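Local coordinates for protein benzoylformate Decarboxylase (Polynucleobacter necessarius, PDB 4K9Q) that probably decarboxylates benzoylformate to benzaldehyde, using a thiamine diphosphate cofactor that is bound together with a magnesium ion, at residues Ser375-Pro378 and Leu379-Asp382; Tyr459-Leu462 and Lys463-Ala466; Tyr393-Ser397 and Gly398-Trp402; Arg345-Met348 and Pro349-His353. All blocks are in the same frame, centred on the assembly; numbering follows the deposited sequence.

Contact 1. Residues Ser375-Pro378 and Leu379-Asp382; sequences SIVP and LMQD. With TPP (thiamine diphosphate), chain D.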
# COMPACT_ATOMS: atom_id res chain seq x y z
N SER A 375 -8.86 -28.03 20.37
CA SER A 375 -9.33 -29.42 20.23
C SER A 375 -10.59 -29.73 21.05
O SER A 375 -11.30 -30.68 20.72
CB SER A 375 -8.21 -30.43 20.56
OG SER A 375 -7.95 -30.46 21.94
N ILE A 376 -10.88 -28.94 22.09
CA ILE A 376 -12.02 -29.26 22.96
C ILE A 376 -13.30 -28.47 22.64
O ILE A 376 -14.31 -28.62 23.33
CB ILE A 376 -11.69 -29.08 24.47
CG1 ILE A 376 -11.54 -27.60 24.83
CG2 ILE A 376 -10.44 -29.89 24.84
CD1 ILE A 376 -11.34 -27.36 26.34
N VAL A 377 -13.28 -27.63 21.61
CA VAL A 377 -14.44 -26.78 21.34
C VAL A 377 -15.80 -27.52 21.31
O VAL A 377 -16.76 -27.07 21.94
CB VAL A 377 -14.22 -25.92 20.07
CG1 VAL A 377 -15.51 -25.22 19.66
CG2 VAL A 377 -13.10 -24.92 20.35
N PRO A 378 -15.90 -28.65 20.58
CA PRO A 378 -17.20 -29.34 20.56
C PRO A 378 -17.61 -29.82 21.96
O PRO A 378 -18.80 -29.80 22.30
CB PRO A 378 -16.97 -30.53 19.62
CG PRO A 378 -15.79 -30.12 18.77
CD PRO A 378 -14.92 -29.32 19.71
N LEU A 379 -16.65 -30.25 22.76
CA LEU A 379 -16.95 -30.70 24.11
C LEU A 379 -17.46 -29.53 24.95
O LEU A 379 -18.41 -29.66 25.72
CB LEU A 379 -15.72 -31.34 24.76
CG LEU A 379 -15.01 -32.37 23.88
CD1 LEU A 379 -13.82 -32.98 24.62
CD2 LEU A 379 -15.97 -33.44 23.42
N MET A 380 -16.81 -28.37 24.81
CA MET A 380 -17.23 -27.18 25.52
C MET A 380 -18.65 -26.79 25.13
O MET A 380 -19.46 -26.42 25.98
CB MET A 380 -16.27 -26.02 25.22
CG MET A 380 -16.68 -24.73 25.90
SD MET A 380 -15.81 -23.29 25.23
CE MET A 380 -16.48 -23.23 23.57
N GLN A 381 -18.96 -26.88 23.84
CA GLN A 381 -20.29 -26.56 23.35
C GLN A 381 -21.35 -27.51 23.92
O GLN A 381 -22.49 -27.12 24.11
CB GLN A 381 -20.29 -26.56 21.83
CG GLN A 381 -19.48 -25.39 21.28
CD GLN A 381 -19.23 -25.48 19.79
OE1 GLN A 381 -19.33 -26.54 19.19
NE2 GLN A 381 -18.87 -24.35 19.19
N ASP A 382 -20.96 -28.75 24.22
CA ASP A 382 -21.92 -29.69 24.82
C ASP A 382 -22.18 -29.36 26.28
O ASP A 382 -23.30 -29.51 26.77
CB ASP A 382 -21.41 -31.12 24.72
CG ASP A 382 -22.48 -32.14 25.10
OD1 ASP A 382 -23.60 -32.04 24.55
OD2 ASP A 382 -22.20 -33.03 25.93
N1' TPP D . -0.01 -19.35 15.31
C2' TPP D . -1.01 -18.43 15.55
CM2 TPP D . -0.68 -17.04 15.99
N3' TPP D . -2.34 -18.77 15.36
C4' TPP D . -2.68 -20.03 14.95
N4' TPP D . -3.96 -20.34 14.76
C5' TPP D . -1.67 -20.98 14.74
C6' TPP D . -0.33 -20.64 14.90
C7' TPP D . -2.04 -22.37 14.28
N3 TPP D . -2.68 -23.23 15.25
C2 TPP D . -4.04 -23.50 15.30
S1 TPP D . -4.48 -24.52 16.46
C5 TPP D . -2.95 -24.68 16.95
C4 TPP D . -2.03 -23.94 16.21
CM4 TPP D . -0.54 -23.90 16.45
C6 TPP D . -2.71 -25.63 18.09
C7 TPP D . -3.38 -25.25 19.40
O7 TPP D . -2.82 -26.11 20.36
PA TPP D . -3.32 -26.11 21.89
O1A TPP D . -3.52 -24.68 22.33
O2A TPP D . -2.32 -26.81 22.76
O3A TPP D . -4.78 -26.76 21.83
PB TPP D . -5.18 -28.29 21.56
O1B TPP D . -5.50 -28.39 20.10
O2B TPP D . -6.41 -28.56 22.40
O3B TPP D . -4.05 -29.21 21.89
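M380 N donates to I376 O at 2.9 Å, in a bond that is almost straight and nearly in line with the C=O. One residue further on, Q381 N binds V377 O in the same manner, also at 2.9 Å. The third bond of the series, D382 N to P378 O, is longer and bends to 138° at the hydrogen. Together these i to i+4 bonds form the opening of helix 377-383, which grows out of a short 3-10 segment.

Ahead of that turn S375 faces the diphosphate of the cofactor. Its N donates to TPP O2B at 3.2 Å, with a weak second hydrogen bond to O1B. With chi1 at 72°, S375 OG is placed between the backbone N and the carbonyl carbon and meets TPP O2B at a very short 2.5 Å. One residue thus holds this oxygen with both its amide and its hydroxyl.

Packing takes over along the helix. Q381 runs extended beyond CG and crosses V377, bringing NE2 to 3.5 Å from V377 CG1, while its CG lies 3.3 Å from V377 O. M380 bends at its last torsion, so that CE lies loosely near V377 CG1. L379 CD1 lies 4.4 Å from I376 CB. V377 and M380 both lean on E371 of strand 368-372. D382 turns its carboxylate away from the turn, OD1 to a salt bridge with R385 and OD2 to H353 and T341.

The paired S375 donors would probably stabilise the negative charge on O2B of the terminal phosphate.

Contact 2. Residues Tyr459-Leu462 and Lys463-Ala466; sequences YGIL and KQFA. With TPP (thiamine diphosphate), chain D.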
# COMPACT_ATOMS: atom_id res chain seq x y z
N TYR A 459 0.09 -29.79 20.04
CA TYR A 459 -0.85 -28.96 19.32
C TYR A 459 -1.93 -29.91 18.78
O TYR A 459 -1.90 -30.32 17.62
CB TYR A 459 -0.15 -28.25 18.17
CG TYR A 459 0.81 -27.11 18.52
CD1 TYR A 459 0.47 -26.10 19.43
CD2 TYR A 459 2.05 -27.01 17.89
CE1 TYR A 459 1.34 -25.05 19.71
CE2 TYR A 459 2.93 -25.97 18.17
CZ TYR A 459 2.57 -24.99 19.07
OH TYR A 459 3.45 -23.96 19.33
N GLY A 460 -2.87 -30.28 19.65
CA GLY A 460 -3.81 -31.36 19.36
C GLY A 460 -4.60 -31.19 18.09
O GLY A 460 -4.71 -32.12 17.28
N ILE A 461 -5.16 -30.00 17.90
CA ILE A 461 -6.04 -29.82 16.75
C ILE A 461 -5.26 -29.91 15.44
O ILE A 461 -5.83 -30.28 14.42
CB ILE A 461 -6.85 -28.52 16.83
CG1 ILE A 461 -8.01 -28.58 15.83
CG2 ILE A 461 -5.97 -27.33 16.57
CD1 ILE A 461 -9.02 -27.47 15.95
N LEU A 462 -3.96 -29.61 15.47
CA LEU A 462 -3.16 -29.79 14.25
C LEU A 462 -2.99 -31.26 13.88
O LEU A 462 -2.84 -31.61 12.71
CB LEU A 462 -1.80 -29.10 14.35
CG LEU A 462 -1.83 -27.58 14.54
CD1 LEU A 462 -0.42 -27.00 14.50
CD2 LEU A 462 -2.73 -26.90 13.52
N LYS A 463 -3.01 -32.14 14.88
CA LYS A 463 -2.96 -33.58 14.59
C LYS A 463 -4.31 -34.05 14.06
O LYS A 463 -4.38 -34.95 13.23
CB LYS A 463 -2.55 -34.38 15.83
CG LYS A 463 -1.11 -34.13 16.28
CD LYS A 463 -0.71 -35.05 17.42
CE LYS A 463 0.70 -34.74 17.90
NZ LYS A 463 1.11 -35.65 19.01
N GLN A 464 -5.39 -33.43 14.54
CA GLN A 464 -6.72 -33.71 14.03
C GLN A 464 -6.77 -33.32 12.55
O GLN A 464 -7.30 -34.05 11.72
CB GLN A 464 -7.79 -32.94 14.81
CG GLN A 464 -7.94 -33.39 16.27
CD GLN A 464 -8.99 -32.60 17.04
OE1 GLN A 464 -8.98 -31.37 17.07
NE2 GLN A 464 -9.91 -33.32 17.67
N PHE A 465 -6.22 -32.15 12.24
CA PHE A 465 -6.15 -31.71 10.85
C PHE A 465 -5.26 -32.60 9.99
O PHE A 465 -5.57 -32.84 8.82
CB PHE A 465 -5.62 -30.28 10.78
CG PHE A 465 -6.68 -29.26 10.60
CD1 PHE A 465 -7.17 -28.99 9.33
CD2 PHE A 465 -7.20 -28.57 11.68
CE1 PHE A 465 -8.16 -28.03 9.14
CE2 PHE A 465 -8.20 -27.62 11.50
CZ PHE A 465 -8.67 -27.35 10.23
N ALA A 466 -4.14 -33.05 10.54
CA ALA A 466 -3.22 -33.89 9.79
C ALA A 466 -3.92 -35.19 9.38
O ALA A 466 -3.62 -35.75 8.33
CB ALA A 466 -1.97 -34.20 10.61
N1' TPP D . -0.01 -19.35 15.31
C2' TPP D . -1.01 -18.43 15.55
CM2 TPP D . -0.68 -17.04 15.99
N3' TPP D . -2.34 -18.77 15.36
C4' TPP D . -2.68 -20.03 14.95
N4' TPP D . -3.96 -20.34 14.76
C5' TPP D . -1.67 -20.98 14.74
C6' TPP D . -0.33 -20.64 14.90
C7' TPP D . -2.04 -22.37 14.28
N3 TPP D . -2.68 -23.23 15.25
C2 TPP D . -4.04 -23.50 15.30
S1 TPP D . -4.48 -24.52 16.46
C5 TPP D . -2.95 -24.68 16.95
C4 TPP D . -2.03 -23.94 16.21
CM4 TPP D . -0.54 -23.90 16.45
C6 TPP D . -2.71 -25.63 18.09
C7 TPP D . -3.38 -25.25 19.40
O7 TPP D . -2.82 -26.11 20.36
PA TPP D . -3.32 -26.11 21.89
O1A TPP D . -3.52 -24.68 22.33
O2A TPP D . -2.32 -26.81 22.76
O3A TPP D . -4.78 -26.76 21.83
PB TPP D . -5.18 -28.29 21.56
O1B TPP D . -5.50 -28.39 20.10
O2B TPP D . -6.41 -28.56 22.40
O3B TPP D . -4.05 -29.21 21.89
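Q464 N and F465 N carry the main backbone bonds here, to G460 O and I461 O. The first lies in the plane of its carbonyl at 3.1 Å; the donor of the second is tilted 25° from that plane. A466 N to L462 O continues the ladder, and K463 N adds weak bonds to Y459 O and G460 O. Y459, right before the helix, is its N-cap residue.

The two leading amides of the helix point at the cofactor: G460 N donates to TPP O3B and I461 N to TPP O1B, each at 2.7 Å. A side chain on G460 would run into O3B.

Apolar contact follows the thiazolium ring. Methyl CM4 of TPP sits over the centre of the Y459 ring, 3.8 Å above its plane. L462 lays CD1 against CM4 at 3.7 Å and CG against C5; an alanine here would probably open a gap beside the thiazolium ring and leave CM4 without its CD1 contact. I461 CG1, anti to the backbone N (chi1 -164°), lies near F465 CD2, and CG2 is thereby set 3.2 Å from TPP S1.

Carbon also meets oxygen closely: as I461 and Q464 cross, CG1 comes to 3.2 Å from Q464 OE1, and TPP O7 lies at the edge of the Y459 ring.

The polar ends bind further afield: K463 NZ to D478 and E458, Q464 NE2 to K529 O, and Y459 OH to N23 of the second subunit, which also covers L462 and F465.

A helix start receiving a diphosphate just after the magnesium ligands N456 and E458 is characteristic of the cofactor-binding motif of thiamine diphosphate enzymes.

Contact 3. Residues Tyr393-Ser397 and Gly398-Trp402; sequences YTFAS and GGLGW. With TPP (thiamine diphosphate), chain D.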
# COMPACT_ATOMS: atom_id res chain seq x y z
N TYR A 393 -16.95 -15.41 25.27
CA TYR A 393 -16.12 -14.67 24.32
C TYR A 393 -14.96 -15.52 23.82
O TYR A 393 -14.28 -16.20 24.61
CB TYR A 393 -15.51 -13.44 24.99
CG TYR A 393 -16.48 -12.42 25.52
CD1 TYR A 393 -17.14 -12.61 26.73
CD2 TYR A 393 -16.70 -11.23 24.82
CE1 TYR A 393 -18.02 -11.65 27.22
CE2 TYR A 393 -17.58 -10.27 25.31
CZ TYR A 393 -18.23 -10.49 26.50
OH TYR A 393 -19.10 -9.54 27.00
N THR A 394 -14.70 -15.45 22.52
CA THR A 394 -13.46 -15.98 21.95
C THR A 394 -13.10 -15.08 20.76
O THR A 394 -13.80 -14.09 20.48
CB THR A 394 -13.59 -17.48 21.56
OG1 THR A 394 -12.30 -18.01 21.22
CG2 THR A 394 -14.55 -17.67 20.40
N PHE A 395 -12.02 -15.40 20.07
CA PHE A 395 -11.61 -14.61 18.90
C PHE A 395 -12.46 -14.87 17.64
O PHE A 395 -13.05 -15.95 17.48
CB PHE A 395 -10.10 -14.77 18.62
CG PHE A 395 -9.61 -16.21 18.54
CD1 PHE A 395 -8.26 -16.49 18.68
CD2 PHE A 395 -10.48 -17.26 18.29
CE1 PHE A 395 -7.78 -17.80 18.61
CE2 PHE A 395 -10.02 -18.58 18.22
CZ PHE A 395 -8.66 -18.85 18.37
N ALA A 396 -12.56 -13.87 16.78
CA ALA A 396 -13.24 -14.04 15.49
C ALA A 396 -12.28 -14.55 14.42
O ALA A 396 -12.72 -14.96 13.34
CB ALA A 396 -13.88 -12.72 15.04
N SER A 397 -10.99 -14.57 14.73
CA SER A 397 -9.94 -14.67 13.72
C SER A 397 -9.18 -16.00 13.68
O SER A 397 -8.51 -16.31 12.69
CB SER A 397 -8.90 -13.59 13.97
OG SER A 397 -8.20 -13.91 15.17
N GLY A 398 -9.24 -16.76 14.77
CA GLY A 398 -8.42 -17.96 14.91
C GLY A 398 -6.96 -17.72 15.26
O GLY A 398 -6.18 -18.67 15.33
N GLY A 399 -6.57 -16.46 15.47
CA GLY A 399 -5.20 -16.12 15.82
C GLY A 399 -4.86 -16.35 17.29
O GLY A 399 -5.27 -15.60 18.17
N LEU A 400 -4.10 -17.41 17.55
CA LEU A 400 -3.74 -17.75 18.92
C LEU A 400 -2.93 -16.63 19.58
O LEU A 400 -2.19 -15.90 18.91
CB LEU A 400 -2.96 -19.06 18.95
CG LEU A 400 -3.68 -20.27 18.38
CD1 LEU A 400 -2.79 -21.52 18.51
CD2 LEU A 400 -5.01 -20.47 19.10
N GLY A 401 -3.10 -16.49 20.89
CA GLY A 401 -2.45 -15.42 21.64
C GLY A 401 -3.40 -14.29 21.99
O GLY A 401 -3.01 -13.32 22.62
N TRP A 402 -4.65 -14.40 21.57
CA TRP A 402 -5.60 -13.33 21.83
C TRP A 402 -6.33 -13.52 23.16
O TRP A 402 -6.50 -12.57 23.93
CB TRP A 402 -6.62 -13.21 20.69
CG TRP A 402 -7.55 -12.04 20.88
CD1 TRP A 402 -7.30 -10.73 20.57
CD2 TRP A 402 -8.87 -12.08 21.43
NE1 TRP A 402 -8.39 -9.96 20.88
CE2 TRP A 402 -9.37 -10.76 21.42
CE3 TRP A 402 -9.68 -13.11 21.94
CZ2 TRP A 402 -10.64 -10.44 21.89
CZ3 TRP A 402 -10.96 -12.78 22.41
CH2 TRP A 402 -11.42 -11.46 22.38
N1' TPP D . -0.01 -19.35 15.31
C2' TPP D . -1.01 -18.43 15.55
CM2 TPP D . -0.68 -17.04 15.99
N3' TPP D . -2.34 -18.77 15.36
C4' TPP D . -2.68 -20.03 14.95
N4' TPP D . -3.96 -20.34 14.76
C5' TPP D . -1.67 -20.98 14.74
C6' TPP D . -0.33 -20.64 14.90
C7' TPP D . -2.04 -22.37 14.28
N3 TPP D . -2.68 -23.23 15.25
C2 TPP D . -4.04 -23.50 15.30
S1 TPP D . -4.48 -24.52 16.46
C5 TPP D . -2.95 -24.68 16.95
C4 TPP D . -2.03 -23.94 16.21
CM4 TPP D . -0.54 -23.90 16.45
C6 TPP D . -2.71 -25.63 18.09
C7 TPP D . -3.38 -25.25 19.40
O7 TPP D . -2.82 -26.11 20.36
PA TPP D . -3.32 -26.11 21.89
O1A TPP D . -3.52 -24.68 22.33
O2A TPP D . -2.32 -26.81 22.76
O3A TPP D . -4.78 -26.76 21.83
PB TPP D . -5.18 -28.29 21.56
O1B TPP D . -5.50 -28.39 20.10
O2B TPP D . -6.41 -28.56 22.40
O3B TPP D . -4.05 -29.21 21.89
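F395 lays its ring on the backbone of G398 in the loop that follows strand 392-393 and receives the aminopyrimidine of thiamine diphosphate, part of the C-terminal cofactor-binding domain. G398 CA stands over the ring centre, 3.6 Å from the centroid and 13° off the normal, a CH-pi contact. The ring gets there because CG is tucked between the backbone N and carbonyl carbon (chi1 51°). L400 CD2 meets the ring at its edge, 3.9 Å from CE1. W402, whose CG is anti to its own backbone N (chi1 -176°), sends the indole back so that CE3 lies 3.7 Å from F395 CB; its NE1 binds D55. Replacing F395 with an alanine would remove the surface under G398, and the glycine backbone would probably be less firmly fixed where it meets the cofactor. S397 OG accepts from G399 N in a straight 3.0 Å bond, and also bonds T84.

L400 rises into the angle between the two rings of the cofactor, CG at 3.6 Å from TPP C4' and CD1 near TPP C4, consistent with support of the bent V conformation. L400 N donates to TPP N3', and TPP N4' donates to G398 O at 2.8 Å.

Contact 4. Residues Arg345-Met348 and Pro349-His353; sequences RTAM and PLRPH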
# COMPACT_ATOMS: atom_id res chain seq x y z
N ARG A 345 -15.76 -40.62 34.18
CA ARG A 345 -14.86 -39.93 35.09
C ARG A 345 -13.84 -40.86 35.71
O ARG A 345 -12.92 -40.42 36.42
CB ARG A 345 -15.64 -39.22 36.20
CG ARG A 345 -16.58 -38.16 35.66
CD ARG A 345 -17.15 -37.31 36.75
NE ARG A 345 -18.18 -36.43 36.22
CZ ARG A 345 -18.64 -35.35 36.84
NH1 ARG A 345 -18.16 -35.02 38.03
NH2 ARG A 345 -19.60 -34.62 36.28
N THR A 346 -13.99 -42.15 35.46
CA THR A 346 -13.07 -43.13 36.01
C THR A 346 -11.84 -43.28 35.11
O THR A 346 -10.84 -43.87 35.51
CB THR A 346 -13.73 -44.51 36.23
OG1 THR A 346 -13.92 -45.18 34.98
CG2 THR A 346 -15.07 -44.36 36.94
N ALA A 347 -11.93 -42.75 33.90
CA ALA A 347 -10.86 -42.93 32.92
C ALA A 347 -9.65 -42.07 33.26
O ALA A 347 -9.79 -40.93 33.71
CB ALA A 347 -11.36 -42.65 31.49
N MET A 348 -8.47 -42.66 33.08
CA MET A 348 -7.20 -41.97 33.25
C MET A 348 -6.32 -42.36 32.08
O MET A 348 -6.31 -43.53 31.69
CB MET A 348 -6.52 -42.39 34.55
CG MET A 348 -6.93 -41.57 35.75
SD MET A 348 -6.04 -40.01 35.85
CE MET A 348 -6.65 -39.42 37.43
N PRO A 349 -5.61 -41.40 31.49
CA PRO A 349 -5.55 -39.97 31.82
C PRO A 349 -6.91 -39.28 31.69
O PRO A 349 -7.80 -39.78 31.00
CB PRO A 349 -4.59 -39.39 30.77
CG PRO A 349 -3.84 -40.56 30.23
CD PRO A 349 -4.80 -41.72 30.30
N LEU A 350 -7.06 -38.14 32.36
CA LEU A 350 -8.32 -37.41 32.42
C LEU A 350 -8.82 -37.03 31.03
O LEU A 350 -8.05 -36.60 30.17
CB LEU A 350 -8.15 -36.15 33.27
CG LEU A 350 -7.84 -36.38 34.75
CD1 LEU A 350 -7.61 -35.05 35.45
CD2 LEU A 350 -8.98 -37.14 35.39
N ARG A 351 -10.12 -37.19 30.82
CA ARG A 351 -10.75 -36.83 29.55
C ARG A 351 -11.32 -35.42 29.63
O ARG A 351 -11.98 -35.06 30.61
CB ARG A 351 -11.84 -37.83 29.21
CG ARG A 351 -11.28 -39.23 29.00
CD ARG A 351 -12.38 -40.21 28.69
NE ARG A 351 -11.86 -41.56 28.54
CZ ARG A 351 -12.63 -42.62 28.29
NH1 ARG A 351 -13.94 -42.46 28.16
NH2 ARG A 351 -12.09 -43.82 28.17
N PRO A 352 -11.08 -34.60 28.59
CA PRO A 352 -11.50 -33.20 28.65
C PRO A 352 -13.00 -32.96 28.86
O PRO A 352 -13.34 -31.98 29.53
CB PRO A 352 -11.01 -32.63 27.31
CG PRO A 352 -10.83 -33.81 26.42
CD PRO A 352 -10.41 -34.94 27.33
N HIS A 353 -13.88 -33.81 28.33
CA HIS A 353 -15.32 -33.61 28.58
C HIS A 353 -15.60 -33.72 30.08
O HIS A 353 -16.41 -32.97 30.62
CB HIS A 353 -16.16 -34.62 27.79
CG HIS A 353 -17.61 -34.24 27.67
ND1 HIS A 353 -18.49 -34.30 28.73
CD2 HIS A 353 -18.34 -33.83 26.60
CE1 HIS A 353 -19.70 -33.94 28.33
NE2 HIS A 353 -19.63 -33.65 27.04
O HOH W 1 -11.80 -38.95 32.79
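M348 and P349 are joined by a cis peptide bond, and the chain reverses there. With phi and psi of -136° and 137° at M348, and P349 close to polyproline values, A347 to L350 form a type VIb turn. A water spans the two arms of the bend, donating to A347 O at 3.0 Å and accepting from R351 N at 3.1 Å, so both backbone groups find a partner through it.

Of the side chains, R351 and A347 come closest. R351 runs extended from CG to NE and passes its guanidinium under the A347 methyl: CB stands 3.0 Å above the plane, offset toward the rim, with NE at 3.2 Å and CZ slightly further. This is contact over a flat face, which leaves the in-plane N-H groups to other partners; NH1 takes a salt bridge to E343.

On the far side of the turn M348 and L350 lie next to each other and point the same way. M348 bends at chi2 (-81°), which carries CE to 3.8 Å from L350 CD2. L350 is buried and packs on L501 of helix 501-513, while its backbone is bonded to T525; M348 stays exposed.

R351 then takes the N-cap position and P352 begins helix 352-361. The arrangement is a cis-proline turn at the surface leading directly into a helix N-terminus.

Contacts 1, 2 and 3 meet on one thiamine diphosphate: contact 1 meets its diphosphate, contact 2 the diphosphate and the thiazolium, contact 3 the aminopyrimidine. Contact 1 touches contact 2, with S375 CB 3.7 Å from Q464 OE1, whereas contact 3 comes no nearer than about 7 Å to contact 1 and about 6 Å to contact 2, the cofactor bridging them. Contact 4 lies outside the site, its R351 side chain about 13 Å from the cofactor at the nearest atoms. It joins contact 1 through D382 OD2 and H353 NE2, a probable hydrogen bond of 2.9 Å, and through L379 CD1 on P352 CG at 3.6 Å, packing helix 352-361 against helix 377-383, which follows phosphate-binding S375.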